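Local atomic coordinates of tRNA (guanine(26)-N(2))-dimethyltransferase (Pyrococcus horikoshii, PDB entry 2YTZ), a protein that probably transfers two methyl groups from S-adenosyl-L-methionine to the N2 atom of the guanine at position 26 of tRNAs. Residues 32-37 with 222-227; 256-261 with 367-372; 164-169 with 180-185. All blocks are in the same frame, centred on the assembly; numbering follows the deposited sequence.

Contact 1 (32-37 with 222-227); sequences MALNRD and YKDHYF. With SAH (S-adenosyl-L-homocysteine), chain F.
The ring of Tyr-226 has Met-32 CE over one face, offset toward the rim, while the turn's own backbone, at Lys-223 C, lies on the other. This is a Met-aromatic contact with a CH-pi component: CE of Met-32 stands 4.2 Å from the centroid of the Tyr-226 ring, close to its normal, while SD approaches obliquely, 3.7 Å from Tyr-226 CE2. Bends at chi2 (-54°) and chi3 (-87°) of Met-32 carry SD and CE to the ring. Asn-35 comes to the hydroxyl end of the same tyrosine, its CB 3.5 Å from Tyr-226 OH and its amide plane 58° from the ring. The amide oxygen turns elsewhere, to Arg-61. On another side of the helix the Arg-36 guanidinium has Met-32 O over one face, and near its plane NH1 donates to OXT of S-adenosyl-L-homocysteine at 2.6 Å; Glu-8 forms a salt bridge with NH2. Elsewhere along the contact, Leu-34 CD2 packs at 3.6 Å on Lys-223 CE, an aliphatic crossing at about a right angle. The start of this helix thus faces the bound S-adenosyl-L-homocysteine on one side and the hairpin on another. The type I' turn from Lys-223 to Tyr-226 joins strands 213-223 and 226-235, the terminal hairpin characteristic of class I methyltransferases, and helix 33-46 begins against it, with Thr-163 of strand 158-164 touching both Asn-35 and Tyr-226.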
loop_
_atom_site.group_PDB
_atom_site.type_symbol
_atom_site.label_atom_id
_atom_site.label_comp_id
_atom_site.label_asym_id
_atom_site.label_seq_id
_atom_site.Cartn_x
_atom_site.Cartn_y
_atom_site.Cartn_z
ATOM N N MET A 32 0.706 9.653 8.932
ATOM C CA MET A 32 0.951 9.092 7.614
ATOM C C MET A 32 2.358 9.394 7.123
ATOM O O MET A 32 2.691 9.137 5.970
ATOM C CB MET A 32 -0.081 9.614 6.611
ATOM C CG MET A 32 -1.479 9.066 6.843
ATOM S SD MET A 32 -1.524 7.241 6.904
ATOM C CE MET A 32 -1.714 6.834 5.154
ATOM N N ALA A 33 3.188 9.934 8.008
ATOM C CA ALA A 33 4.563 10.256 7.654
ATOM C C ALA A 33 5.317 8.967 7.339
ATOM O O ALA A 33 6.147 8.927 6.424
ATOM C CB ALA A 33 5.242 11.004 8.796
ATOM N N LEU A 34 5.020 7.912 8.095
ATOM C CA LEU A 34 5.661 6.620 7.878
ATOM C C LEU A 34 5.286 6.070 6.501
ATOM O O LEU A 34 6.135 5.526 5.788
ATOM C CB LEU A 34 5.241 5.633 8.970
ATOM C CG LEU A 34 5.927 4.265 8.931
ATOM C CD1 LEU A 34 7.425 4.449 8.894
ATOM C CD2 LEU A 34 5.521 3.452 10.142
ATOM N N ASN A 35 4.014 6.218 6.132
ATOM C CA ASN A 35 3.531 5.759 4.833
ATOM C C ASN A 35 4.289 6.454 3.705
ATOM O O ASN A 35 4.613 5.826 2.697
ATOM C CB ASN A 35 2.025 6.038 4.691
ATOM C CG ASN A 35 1.497 5.747 3.280
ATOM O OD1 ASN A 35 1.923 6.366 2.299
ATOM N ND2 ASN A 35 0.562 4.808 3.179
ATOM N N ARG A 36 4.571 7.746 3.874
ATOM C CA ARG A 36 5.286 8.502 2.848
ATOM C C ARG A 36 6.780 8.195 2.845
ATOM O O ARG A 36 7.442 8.326 1.812
ATOM C CB ARG A 36 5.032 10.007 3.012
ATOM C CG ARG A 36 3.578 10.412 2.717
ATOM C CD ARG A 36 3.343 11.912 2.825
ATOM N NE ARG A 36 3.333 12.399 4.203
ATOM C CZ ARG A 36 2.261 12.415 4.990
ATOM N NH1 ARG A 36 1.099 11.968 4.539
ATOM N NH2 ARG A 36 2.348 12.884 6.228
ATOM N N ASP A 37 7.316 7.777 3.990
ATOM C CA ASP A 37 8.731 7.421 4.047
ATOM C C ASP A 37 8.973 6.217 3.147
ATOM O O ASP A 37 9.878 6.226 2.310
ATOM C CB ASP A 37 9.167 7.041 5.464
ATOM C CG ASP A 37 9.496 8.241 6.318
ATOM O OD1 ASP A 37 9.766 9.327 5.759
ATOM O OD2 ASP A 37 9.502 8.089 7.556
ATOM N N TYR A 222 0.261 -4.101 5.868
ATOM C CA TYR A 222 -0.732 -3.431 6.696
ATOM C C TYR A 222 0.025 -2.680 7.780
ATOM O O TYR A 222 1.117 -3.085 8.166
ATOM C CB TYR A 222 -1.672 -4.445 7.344
ATOM C CG TYR A 222 -2.513 -3.851 8.450
ATOM C CD1 TYR A 222 -3.626 -3.057 8.165
ATOM C CD2 TYR A 222 -2.163 -4.040 9.782
ATOM C CE1 TYR A 222 -4.369 -2.466 9.187
ATOM C CE2 TYR A 222 -2.892 -3.454 10.808
ATOM C CZ TYR A 222 -3.990 -2.668 10.507
ATOM O OH TYR A 222 -4.693 -2.072 11.530
ATOM N N LYS A 223 -0.555 -1.595 8.276
ATOM C CA LYS A 223 0.099 -0.790 9.304
ATOM C C LYS A 223 -0.778 0.381 9.725
ATOM O O LYS A 223 -1.379 1.047 8.884
ATOM C CB LYS A 223 1.426 -0.252 8.759
ATOM C CG LYS A 223 2.158 0.719 9.669
ATOM C CD LYS A 223 2.713 0.025 10.892
ATOM C CE LYS A 223 3.496 0.996 11.752
ATOM N NZ LYS A 223 4.137 0.302 12.900
ATOM N N ASP A 224 -0.842 0.633 11.026
ATOM C CA ASP A 224 -1.630 1.742 11.550
ATOM C C ASP A 224 -3.015 1.849 10.905
ATOM O O ASP A 224 -3.437 2.926 10.483
ATOM C CB ASP A 224 -0.888 3.073 11.356
ATOM C CG ASP A 224 0.547 3.038 11.869
ATOM O OD1 ASP A 224 0.787 2.507 12.976
ATOM O OD2 ASP A 224 1.439 3.562 11.165
ATOM N N HIS A 225 -3.708 0.725 10.805
ATOM C CA HIS A 225 -5.054 0.708 10.252
ATOM C C HIS A 225 -5.219 1.083 8.780
ATOM O O HIS A 225 -6.239 1.650 8.391
ATOM C CB HIS A 225 -5.966 1.586 11.110
ATOM C CG HIS A 225 -5.982 1.190 12.551
ATOM N ND1 HIS A 225 -6.439 -0.039 12.979
ATOM C CD2 HIS A 225 -5.533 1.829 13.656
ATOM C CE1 HIS A 225 -6.266 -0.141 14.285
ATOM N NE2 HIS A 225 -5.718 0.978 14.720
ATOM N N TYR A 226 -4.224 0.775 7.961
ATOM C CA TYR A 226 -4.344 1.045 6.542
ATOM C C TYR A 226 -3.636 -0.037 5.737
ATOM O O TYR A 226 -2.729 -0.707 6.232
ATOM C CB TYR A 226 -3.830 2.449 6.192
ATOM C CG TYR A 226 -2.353 2.689 6.382
ATOM C CD1 TYR A 226 -1.416 2.138 5.507
ATOM C CD2 TYR A 226 -1.895 3.473 7.434
ATOM C CE1 TYR A 226 -0.058 2.362 5.681
ATOM C CE2 TYR A 226 -0.545 3.703 7.620
ATOM C CZ TYR A 226 0.370 3.146 6.743
ATOM O OH TYR A 226 1.719 3.369 6.941
ATOM N N PHE A 227 -4.083 -0.217 4.499
ATOM C CA PHE A 227 -3.529 -1.237 3.623
ATOM C C PHE A 227 -2.758 -0.640 2.453
ATOM O O PHE A 227 -3.305 0.127 1.662
ATOM C CB PHE A 227 -4.661 -2.128 3.119
ATOM C CG PHE A 227 -5.431 -2.802 4.223
ATOM C CD1 PHE A 227 -6.402 -2.101 4.948
ATOM C CD2 PHE A 227 -5.173 -4.138 4.559
ATOM C CE1 PHE A 227 -7.100 -2.723 5.990
ATOM C CE2 PHE A 227 -5.866 -4.768 5.600
ATOM C CZ PHE A 227 -6.830 -4.059 6.313
HETATM N N SAH F . -1.853 12.565 -0.185
HETATM C CA SAH F . -1.780 12.902 1.140
HETATM C CB SAH F . -3.307 13.113 1.432
HETATM C CG SAH F . -4.775 13.158 1.102
HETATM S SD SAH F . -6.288 13.495 1.839
HETATM C C SAH F . -0.753 13.037 2.096
HETATM O O SAH F . -1.042 14.023 2.917
HETATM O OXT SAH F . 0.238 12.260 2.082
HETATM C "C5'" SAH F . -7.287 13.177 0.520
HETATM C "C4'" SAH F . -7.953 14.479 0.017
HETATM O "O4'" SAH F . -8.428 14.007 -1.237
HETATM C "C3'" SAH F . -8.186 15.968 0.087
HETATM O "O3'" SAH F . -7.167 17.008 0.051
HETATM C "C2'" SAH F . -9.221 16.224 -1.000
HETATM O "O2'" SAH F . -9.917 17.316 -1.240
HETATM C "C1'" SAH F . -9.327 14.940 -1.787
HETATM N N9 SAH F . -10.183 14.459 -3.018
HETATM C C8 SAH F . -11.349 13.859 -2.865
HETATM N N7 SAH F . -11.856 13.568 -4.016
HETATM C C5 SAH F . -11.038 13.969 -4.950
HETATM C C6 SAH F . -11.054 13.919 -6.356
HETATM N N6 SAH F . -12.093 13.374 -6.974
HETATM N N1 SAH F . -9.988 14.450 -7.086
HETATM C C2 SAH F . -8.905 15.020 -6.469
HETATM N N3 SAH F . -8.870 15.079 -5.101
HETATM C C4 SAH F . -9.914 14.558 -4.315
#

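Contact 2 (256-261 with 367-372); sequences TGKFEL and PYEVFI
Lys-258 and Tyr-368 bring the two backbones to within 6.0 Å, CA to CA, where the loop leading into strand 259-263 meets the first turn of helix 368-376. Tyr-368 carries the contact. Its CG is anti to the backbone N (chi1 174°), which extends the ring off the helix and under the aliphatic chain of Lys-258. CB of the lysine sits 3.7 Å from the centroid of the Tyr-368 ring, almost on its normal, a CH-pi contact; CG follows the ring back toward its root, 3.5 Å from Tyr-368 CG. Ile-372, one turn along the same helix, lays CG1 over the opposite face, and the two neighbours hold the ring flat between them. At its far end Tyr-368 OH donates to Thr-256 O, 2.8 Å away, meeting the oxygen from above the carbonyl plane, 42° out of it, and not along a lone pair. Beyond the ring Lys-258 bends at its last torsion (chi4 -52°), turning NZ to Glu-260 OE2 in a salt bridge of 3.0 Å. Glu-369 OE2, in plane at the tyrosine's edge, lies 4.3 Å from Lys-258 NZ, beyond a salt bridge, and would probably add a weaker attraction. Glu-260 has a second partner, Arg-269, on its other oxygen. Far from the S-adenosylmethionine site, this surface contact fastens the C-terminal helix to the loop that leads into an edge strand of the three-stranded antiparallel sheet. That loop is an ST turn, in which Thr-256 OG1 accepts from Lys-258 N at 3.1 Å around Gly-257, whose backbone angles would press a CB against the preceding carbonyl oxygen and so call for glycine.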
loop_
_atom_site.group_PDB
_atom_site.type_symbol
_atom_site.label_atom_id
_atom_site.label_comp_id
_atom_site.label_asym_id
_atom_site.label_seq_id
_atom_site.Cartn_x
_atom_site.Cartn_y
_atom_site.Cartn_z
ATOM N N THR A 256 -10.971 -23.658 15.692
ATOM C CA THR A 256 -9.600 -24.132 15.810
ATOM C C THR A 256 -8.526 -23.179 15.308
ATOM O O THR A 256 -7.378 -23.234 15.759
ATOM C CB THR A 256 -9.432 -25.453 15.038
ATOM O OG1 THR A 256 -9.559 -25.197 13.634
ATOM C CG2 THR A 256 -10.502 -26.458 15.455
ATOM N N GLY A 257 -8.888 -22.315 14.365
ATOM C CA GLY A 257 -7.912 -21.394 13.804
ATOM C C GLY A 257 -7.218 -21.995 12.584
ATOM O O GLY A 257 -6.297 -21.400 12.026
ATOM N N LYS A 258 -7.652 -23.181 12.169
ATOM C CA LYS A 258 -7.067 -23.834 11.010
ATOM C C LYS A 258 -7.631 -23.175 9.756
ATOM O O LYS A 258 -8.817 -22.835 9.701
ATOM C CB LYS A 258 -7.416 -25.321 11.011
ATOM C CG LYS A 258 -6.719 -26.140 9.932
ATOM C CD LYS A 258 -7.218 -27.583 9.962
ATOM C CE LYS A 258 -6.456 -28.506 9.014
ATOM N NZ LYS A 258 -6.384 -27.995 7.616
ATOM N N PHE A 259 -6.781 -22.979 8.756
ATOM C CA PHE A 259 -7.222 -22.373 7.510
ATOM C C PHE A 259 -6.769 -23.211 6.315
ATOM O O PHE A 259 -5.839 -24.009 6.418
ATOM C CB PHE A 259 -6.681 -20.947 7.397
ATOM C CG PHE A 259 -5.183 -20.860 7.376
ATOM C CD1 PHE A 259 -4.463 -21.214 6.238
ATOM C CD2 PHE A 259 -4.489 -20.425 8.498
ATOM C CE1 PHE A 259 -3.068 -21.140 6.218
ATOM C CE2 PHE A 259 -3.094 -20.347 8.487
ATOM C CZ PHE A 259 -2.383 -20.705 7.343
ATOM N N GLU A 260 -7.448 -23.042 5.188
ATOM C CA GLU A 260 -7.102 -23.767 3.975
ATOM C C GLU A 260 -7.188 -22.836 2.788
ATOM O O GLU A 260 -7.999 -21.913 2.774
ATOM C CB GLU A 260 -8.023 -24.967 3.783
ATOM C CG GLU A 260 -7.580 -26.168 4.592
ATOM C CD GLU A 260 -8.658 -27.214 4.733
ATOM O OE1 GLU A 260 -9.341 -27.508 3.728
ATOM O OE2 GLU A 260 -8.811 -27.749 5.852
ATOM N N LEU A 261 -6.341 -23.082 1.795
ATOM C CA LEU A 261 -6.297 -22.242 0.607
ATOM C C LEU A 261 -6.716 -23.016 -0.626
ATOM O O LEU A 261 -6.583 -24.236 -0.686
ATOM C CB LEU A 261 -4.877 -21.711 0.403
ATOM C CG LEU A 261 -4.184 -21.184 1.663
ATOM C CD1 LEU A 261 -2.750 -20.828 1.345
ATOM C CD2 LEU A 261 -4.933 -19.982 2.201
ATOM N N PRO A 367 2.295 -27.627 8.942
ATOM C CA PRO A 367 0.835 -27.750 8.879
ATOM C C PRO A 367 0.200 -27.345 10.198
ATOM O O PRO A 367 0.865 -27.319 11.232
ATOM C CB PRO A 367 0.621 -29.235 8.590
ATOM C CG PRO A 367 1.871 -29.624 7.883
ATOM C CD PRO A 367 2.927 -28.932 8.695
ATOM N N TYR A 368 -1.086 -27.039 10.157
ATOM C CA TYR A 368 -1.799 -26.655 11.362
ATOM C C TYR A 368 -1.488 -27.641 12.491
ATOM O O TYR A 368 -0.995 -27.257 13.550
ATOM C CB TYR A 368 -3.306 -26.637 11.099
ATOM C CG TYR A 368 -4.125 -26.385 12.342
ATOM C CD1 TYR A 368 -4.187 -25.116 12.920
ATOM C CD2 TYR A 368 -4.805 -27.428 12.966
ATOM C CE1 TYR A 368 -4.913 -24.895 14.097
ATOM C CE2 TYR A 368 -5.523 -27.219 14.137
ATOM C CZ TYR A 368 -5.575 -25.955 14.697
ATOM O OH TYR A 368 -6.289 -25.768 15.861
ATOM N N GLU A 369 -1.766 -28.915 12.249
ATOM C CA GLU A 369 -1.537 -29.946 13.245
ATOM C C GLU A 369 -0.160 -29.906 13.904
ATOM O O GLU A 369 -0.058 -29.962 15.130
ATOM C CB GLU A 369 -1.764 -31.323 12.630
ATOM C CG GLU A 369 -3.186 -31.579 12.155
ATOM C CD GLU A 369 -3.589 -30.748 10.932
ATOM O OE1 GLU A 369 -2.716 -30.400 10.102
ATOM O OE2 GLU A 369 -4.800 -30.465 10.790
ATOM N N VAL A 370 0.897 -29.817 13.099
ATOM C CA VAL A 370 2.247 -29.785 13.649
ATOM C C VAL A 370 2.433 -28.530 14.478
ATOM O O VAL A 370 3.085 -28.558 15.517
ATOM C CB VAL A 370 3.327 -29.831 12.535
ATOM C CG1 VAL A 370 4.653 -29.284 13.058
ATOM C CG2 VAL A 370 3.523 -31.265 12.060
ATOM N N PHE A 371 1.849 -27.430 14.019
ATOM C CA PHE A 371 1.960 -26.169 14.734
ATOM C C PHE A 371 1.387 -26.296 16.137
ATOM O O PHE A 371 1.985 -25.824 17.109
ATOM C CB PHE A 371 1.218 -25.052 13.998
ATOM C CG PHE A 371 1.397 -23.708 14.636
ATOM C CD1 PHE A 371 2.598 -23.011 14.489
ATOM C CD2 PHE A 371 0.405 -23.175 15.454
ATOM C CE1 PHE A 371 2.810 -21.806 15.154
ATOM C CE2 PHE A 371 0.599 -21.974 16.127
ATOM C CZ PHE A 371 1.807 -21.284 15.979
ATOM N N ILE A 372 0.218 -26.928 16.234
ATOM C CA ILE A 372 -0.441 -27.121 17.525
ATOM C C ILE A 372 0.348 -28.085 18.420
ATOM O O ILE A 372 0.452 -27.883 19.633
ATOM C CB ILE A 372 -1.884 -27.677 17.360
ATOM C CG1 ILE A 372 -2.732 -26.714 16.522
ATOM C CG2 ILE A 372 -2.518 -27.873 18.733
ATOM C CD1 ILE A 372 -2.873 -25.309 17.129
#

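Contact 3 (164-169 with 180-185)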
loop_
_atom_site.group_PDB
_atom_site.type_symbol
_atom_site.label_atom_id
_atom_site.label_comp_id
_atom_site.label_asym_id
_atom_site.label_seq_id
_atom_site.Cartn_x
_atom_site.Cartn_y
_atom_site.Cartn_z
ATOM N N ALA A 164 -5.336 2.041 1.327
ATOM C CA ALA A 164 -6.744 1.853 1.641
ATOM C C ALA A 164 -6.936 1.951 3.144
ATOM O O ALA A 164 -6.483 1.086 3.893
ATOM C CB ALA A 164 -7.220 0.506 1.142
ATOM N N THR A 165 -7.601 3.017 3.580
ATOM C CA THR A 165 -7.861 3.225 4.996
ATOM C C THR A 165 -9.279 2.725 5.267
ATOM O O THR A 165 -9.955 3.168 6.192
ATOM C CB THR A 165 -7.756 4.713 5.360
ATOM O OG1 THR A 165 -6.694 5.318 4.614
ATOM C CG2 THR A 165 -7.427 4.863 6.832
ATOM N N ASP A 166 -9.700 1.777 4.439
ATOM C CA ASP A 166 -11.021 1.166 4.498
ATOM C C ASP A 166 -11.067 -0.064 5.411
ATOM O O ASP A 166 -11.609 -1.098 5.024
ATOM C CB ASP A 166 -11.430 0.733 3.085
ATOM C CG ASP A 166 -12.802 1.204 2.715
ATOM O OD1 ASP A 166 -13.338 0.731 1.692
ATOM O OD2 ASP A 166 -13.344 2.061 3.446
ATOM N N GLY A 167 -10.517 0.035 6.612
ATOM C CA GLY A 167 -10.512 -1.104 7.514
ATOM C C GLY A 167 -11.831 -1.837 7.724
ATOM O O GLY A 167 -11.878 -3.065 7.620
ATOM N N ALA A 168 -12.898 -1.096 8.022
ATOM C CA ALA A 168 -14.213 -1.690 8.269
ATOM C C ALA A 168 -14.626 -2.737 7.229
ATOM O O ALA A 168 -14.966 -3.868 7.585
ATOM C CB ALA A 168 -15.280 -0.591 8.374
ATOM N N PRO A 169 -14.630 -2.375 5.934
ATOM C CA PRO A 169 -15.018 -3.378 4.943
ATOM C C PRO A 169 -13.935 -4.439 4.741
ATOM O O PRO A 169 -14.230 -5.632 4.737
ATOM C CB PRO A 169 -15.270 -2.542 3.688
ATOM C CG PRO A 169 -14.302 -1.421 3.838
ATOM C CD PRO A 169 -14.477 -1.054 5.295
ATOM N N ARG A 180 -19.534 -4.638 -2.088
ATOM C CA ARG A 180 -19.833 -3.577 -3.042
ATOM C C ARG A 180 -18.623 -2.896 -3.638
ATOM O O ARG A 180 -18.581 -2.630 -4.839
ATOM C CB ARG A 180 -20.696 -2.487 -2.403
ATOM C CG ARG A 180 -22.169 -2.822 -2.270
ATOM C CD ARG A 180 -22.983 -1.546 -2.107
ATOM N NE ARG A 180 -22.469 -0.729 -1.012
ATOM C CZ ARG A 180 -22.680 -0.983 0.275
ATOM N NH1 ARG A 180 -22.157 -0.188 1.196
ATOM N NH2 ARG A 180 -23.439 -2.009 0.640
ATOM N N LYS A 181 -17.649 -2.600 -2.788
ATOM C CA LYS A 181 -16.455 -1.889 -3.218
ATOM C C LYS A 181 -15.328 -2.748 -3.750
ATOM O O LYS A 181 -14.652 -2.369 -4.704
ATOM C CB LYS A 181 -15.906 -1.045 -2.061
ATOM C CG LYS A 181 -16.873 -0.021 -1.496
ATOM C CD LYS A 181 -16.384 0.482 -0.148
ATOM C CE LYS A 181 -17.420 1.364 0.549
ATOM N NZ LYS A 181 -17.013 1.727 1.943
ATOM N N TYR A 182 -15.130 -3.905 -3.133
ATOM C CA TYR A 182 -14.034 -4.783 -3.509
ATOM C C TYR A 182 -14.425 -6.102 -4.152
ATOM O O TYR A 182 -13.553 -6.902 -4.500
ATOM C CB TYR A 182 -13.188 -5.065 -2.270
ATOM C CG TYR A 182 -12.618 -3.830 -1.626
ATOM C CD1 TYR A 182 -11.529 -3.163 -2.190
ATOM C CD2 TYR A 182 -13.166 -3.320 -0.455
ATOM C CE1 TYR A 182 -10.999 -2.015 -1.597
ATOM C CE2 TYR A 182 -12.646 -2.177 0.145
ATOM C CZ TYR A 182 -11.566 -1.531 -0.436
ATOM O OH TYR A 182 -11.057 -0.388 0.123
ATOM N N LEU A 183 -15.726 -6.337 -4.294
ATOM C CA LEU A 183 -16.223 -7.570 -4.895
ATOM C C LEU A 183 -15.529 -8.800 -4.305
ATOM O O LEU A 183 -15.016 -9.649 -5.039
ATOM C CB LEU A 183 -16.023 -7.534 -6.412
ATOM C CG LEU A 183 -16.754 -6.395 -7.136
ATOM C CD1 LEU A 183 -16.270 -6.300 -8.587
ATOM C CD2 LEU A 183 -18.262 -6.624 -7.070
ATOM N N ALA A 184 -15.523 -8.885 -2.978
ATOM C CA ALA A 184 -14.901 -9.995 -2.276
ATOM C C ALA A 184 -15.533 -10.192 -0.905
ATOM O O ALA A 184 -15.932 -9.225 -0.247
ATOM C CB ALA A 184 -13.411 -9.736 -2.123
ATOM N N VAL A 185 -15.628 -11.449 -0.483
ATOM C CA VAL A 185 -16.187 -11.794 0.817
ATOM C C VAL A 185 -15.030 -11.746 1.827
ATOM O O VAL A 185 -14.119 -12.576 1.785
ATOM C CB VAL A 185 -16.816 -13.212 0.774
ATOM C CG1 VAL A 185 -17.355 -13.607 2.155
ATOM C CG2 VAL A 185 -17.931 -13.246 -0.267
HETATM O O HOH W 1 -15.366 3.751 2.058
#
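Tyr-182 and Lys-181 both set out from the backbone with CG anti to the carbonyl carbon (chi1 -59° in the tyrosine), and from these neighbouring positions they converge on the carboxylate of Asp-166. The lysine is extended beyond CG and crosses the acid obliquely. Tyr-182 OH donates to Asp-166 OD1 at 3.0 Å, reaching the oxygen on its anti side; the carboxylate and ring planes stand 63° apart, and OD1 lies near the ring plane, at its edge. The same edge receives the Pro-169 ring, whose CG is 4.1 Å from Tyr-182 CE2. Asp-166 occupies the N-cap position of helix 167-170 but makes no capping bond with its side chain, which is given over to these partners. The site belongs to the loop-and-helix region that follows strand 158-164 in the Rossmann-like methyltransferase core, and Ser-142 and Pro-143, in the loop after strand 132-137, also touch the tyrosine. The tyrosine is also packed against Leu-170 and against Ile-199 of helix 192-208, while its backbone oxygen accepts from Arg-206. Lys-181 approaches OD1 at 3.8 Å through NZ, a long salt bridge, and its CD passes the same oxygen. A water completes the link on the acid's second oxygen, donating to Asp-166 OD2 at 3.0 Å and accepting from Lys-181 NZ. A phenylalanine in place of Tyr-182 would probably keep the packing on Pro-169 but leave Asp-166 OD1 without its hydroxyl donor, one of the carboxylate's ties.

Overall arrangement
Followed from the N terminus, after two short strands, the chain forms helix 33-46 and then most of the methyltransferase core before contact 1 closes its long loop, with 184 residues between its segments, at the hairpin turn. Contact 3 opens and closes within that span, a short excursion of ten residues between strand 158-164 and helix 192-208. The two meet directly: Phe-227 N lies 2.8 Å from Ala-164 O, a probable hydrogen bond between adjacent antiparallel strands. Contact 2 comes later, in series with both, spanning 105 residues to tie the C-terminal helix to the smaller sheet. Its nearest atoms are about 16 Å from contact 1 and about 11 Å from contact 3.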